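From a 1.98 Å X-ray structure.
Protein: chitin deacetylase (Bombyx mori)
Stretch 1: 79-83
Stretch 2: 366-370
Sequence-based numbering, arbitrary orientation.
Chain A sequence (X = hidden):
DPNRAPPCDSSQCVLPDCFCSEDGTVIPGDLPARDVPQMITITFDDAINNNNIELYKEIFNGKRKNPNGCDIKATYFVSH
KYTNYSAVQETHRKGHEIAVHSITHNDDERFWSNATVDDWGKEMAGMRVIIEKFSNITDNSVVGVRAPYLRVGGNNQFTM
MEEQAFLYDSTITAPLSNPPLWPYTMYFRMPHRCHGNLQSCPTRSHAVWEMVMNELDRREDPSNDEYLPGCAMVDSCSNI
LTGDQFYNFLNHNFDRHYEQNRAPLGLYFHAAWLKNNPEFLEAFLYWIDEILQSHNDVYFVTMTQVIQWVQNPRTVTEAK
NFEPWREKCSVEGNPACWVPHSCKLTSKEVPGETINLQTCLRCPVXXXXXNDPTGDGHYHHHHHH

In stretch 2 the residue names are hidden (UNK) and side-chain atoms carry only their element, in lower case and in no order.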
# COMPACT_ATOMS: atom_id res chain seq x y z
N SER A 79 -7.96 7.65 -1.13
CA SER A 79 -9.19 7.85 -1.88
C SER A 79 -9.57 9.33 -1.83
O SER A 79 -9.19 10.05 -0.91
CB SER A 79 -10.34 6.99 -1.31
OG SER A 79 -10.56 7.29 0.08
N HIS A 80 -10.35 9.79 -2.83
CA HIS A 80 -10.52 11.23 -3.06
C HIS A 80 -11.44 11.88 -2.04
O HIS A 80 -11.11 12.94 -1.49
CB HIS A 80 -11.06 11.45 -4.48
CG HIS A 80 -11.42 12.88 -4.80
ND1 HIS A 80 -10.58 13.95 -4.52
CD2 HIS A 80 -12.51 13.40 -5.40
CE1 HIS A 80 -11.15 15.07 -4.94
NE2 HIS A 80 -12.32 14.76 -5.48
N LYS A 81 -12.63 11.32 -1.79
CA LYS A 81 -13.66 12.12 -1.13
C LYS A 81 -13.23 12.45 0.29
O LYS A 81 -12.81 11.58 1.06
CB LYS A 81 -15.02 11.39 -1.12
CG LYS A 81 -16.22 12.34 -1.01
CD LYS A 81 -17.55 11.52 -0.95
CE LYS A 81 -18.76 12.42 -1.06
NZ LYS A 81 -20.06 11.64 -1.15
N TYR A 82 -13.32 13.75 0.63
CA TYR A 82 -12.96 14.32 1.92
C TYR A 82 -11.46 14.39 2.17
O TYR A 82 -11.04 14.69 3.29
CB TYR A 82 -13.61 13.58 3.09
CG TYR A 82 -15.10 13.35 2.90
CD1 TYR A 82 -15.99 14.42 2.74
CD2 TYR A 82 -15.63 12.05 2.91
CE1 TYR A 82 -17.38 14.20 2.57
CE2 TYR A 82 -16.99 11.82 2.74
CZ TYR A 82 -17.86 12.89 2.58
OH TYR A 82 -19.22 12.63 2.41
N THR A 83 -10.63 14.13 1.18
CA THR A 83 -9.19 14.15 1.42
C THR A 83 -8.69 15.59 1.44
O THR A 83 -9.19 16.46 0.73
CB THR A 83 -8.48 13.32 0.36
OG1 THR A 83 -8.60 11.96 0.76
CG2 THR A 83 -6.98 13.69 0.21
N UNK A 366 -14.67 23.68 -10.01
CA UNK A 366 -15.56 22.53 -9.92
C UNK A 366 -14.96 21.53 -8.92
O UNK A 366 -13.74 21.43 -8.81
n UNK A 366 -16.33 19.77 -12.17
c UNK A 366 -16.70 20.85 -11.48
o UNK A 366 -17.82 20.97 -10.98
c UNK A 366 -15.67 21.92 -11.35
N UNK A 367 -15.79 20.77 -8.21
CA UNK A 367 -15.27 19.69 -7.38
C UNK A 367 -14.74 18.54 -8.24
O UNK A 367 -15.51 17.96 -9.03
c UNK A 367 -16.01 15.81 -4.75
o UNK A 367 -14.53 15.03 -3.10
c UNK A 367 -15.86 18.07 -5.55
c UNK A 367 -14.97 16.05 -3.90
c UNK A 367 -14.81 18.29 -4.66
c UNK A 367 -14.36 17.29 -3.83
c UNK A 367 -16.44 16.83 -5.59
c UNK A 367 -16.35 19.17 -6.44
N UNK A 368 -13.46 18.18 -8.17
CA UNK A 368 -12.94 17.08 -9.02
C UNK A 368 -13.71 15.79 -8.80
O UNK A 368 -14.08 15.45 -7.67
c UNK A 368 -11.14 18.32 -7.99
c UNK A 368 -12.41 18.80 -7.34
c UNK A 368 -11.48 16.93 -8.56
N UNK A 369 -13.97 15.08 -9.90
CA UNK A 369 -14.60 13.76 -9.83
C UNK A 369 -14.25 12.99 -11.11
O UNK A 369 -13.38 13.41 -11.88
c UNK A 369 -16.07 12.09 -5.23
c UNK A 369 -16.79 12.64 -8.94
c UNK A 369 -16.66 12.23 -7.57
n UNK A 369 -18.01 10.76 -8.61
c UNK A 369 -17.46 11.07 -7.40
c UNK A 369 -17.61 11.71 -9.54
c UNK A 369 -17.55 10.39 -6.18
c UNK A 369 -16.12 13.88 -9.61
c UNK A 369 -15.96 12.75 -6.46
c UNK A 369 -16.87 10.92 -5.10
N UNK A 370 -14.93 11.87 -11.32
CA UNK A 370 -14.58 10.94 -12.41
C UNK A 370 -14.45 11.63 -13.76
O UNK A 370 -13.50 11.37 -14.51
c UNK A 370 -15.66 8.68 -11.54
c UNK A 370 -15.66 9.85 -12.52
c UNK A 370 -14.41 7.85 -11.76
c UNK A 370 -16.93 7.85 -11.80

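Position 366 carries four side-chain atoms: two carbons in line, the second bearing one oxygen and one nitrogen. None of them comes within 9 Å of stretch 1. A short carboxamide of this kind is asparagine, and N366 contributes nothing directly to this contact. Telling its nitrogen from its oxygen rests on the element labels, since an amide and a carboxylate share one shape.

At position 367 a single carbon leads to a ring of six carbons, and the far carbon of that ring bears an oxygen. The CA-to-CB bond points sideways to stretch 1, yet the end of the side chain comes nearer, and its oxygen lies 3.3 Å from NE2 of H80 and 3.6 Å from CA of K81. A phenol on one methylene is tyrosine. Y367, chi1 t, sets OH over one face of the H80 imidazole. The two rings lie near parallel, with planes at 19° and centroids 4.9 Å apart, but they are slid apart and barely overlap. The hydroxyl also rests against the aliphatic part of K81, with OH of Y367 3.8 Å from CG of K81.

Position 368 has three side-chain carbons that close a ring onto its own backbone nitrogen. Its CB points toward stretch 1 and lies 3.9 Å from NE2 of H80. The closed ring identifies proline. The main contribution of P368, however, comes from the backbone: NE2 of H80 donates a hydrogen bond to O of P368 at 2.9 Å, with an angle of 133° at the hydrogen. A carbonyl acceptor requires a proton on NE2, so this bond settles that end of the imidazole.

Position 369 shows one carbon followed by fused five- and six-membered rings holding eight carbons and one nitrogen. Its CA-to-CB bond is sideways, but the end of the ring system comes nearer stretch 1: one carbon of the six-membered ring lies 3.7 Å from CD2 of H80, near the plane of the imidazole, and another lies 4.2 Å from CG of K81, which sits at the edge of the fused rings. This is an indole, and the residue is tryptophan. The two carbons are CE3 and CZ3 of W369, respectively. The imidazole and the six-membered ring meet rim to rim, with planes at 52°.

Position 370 holds four carbons, forked at the second, and they stay more than 8 Å from stretch 1. The pattern is that of leucine, and L370 takes no part.

The contact is built around one histidine. H80 opens a type II turn, closed by T83 N donating to H80 O at 3.0 Å; with chi1 at t and CA-to-CB pointing toward stretch 2, its imidazole lies against that stretch. There a tyrosine hydroxyl covers part of one face, the carbonyl of P368 accepts the hydrogen bond from NE2, and an indole edge packs beside CD2. ND1 is hydrogen-bonded to a residue flanking one of the stretches, so both ring nitrogens are engaged. K81 adds methylene packing while its NZ finds a partner elsewhere. The rule is economical: one directional bond to a backbone carbonyl, framed by aromatic side chains, in a contact that joins residues at least 285 positions apart in sequence.

Stretch 2 366-370: NYPWL
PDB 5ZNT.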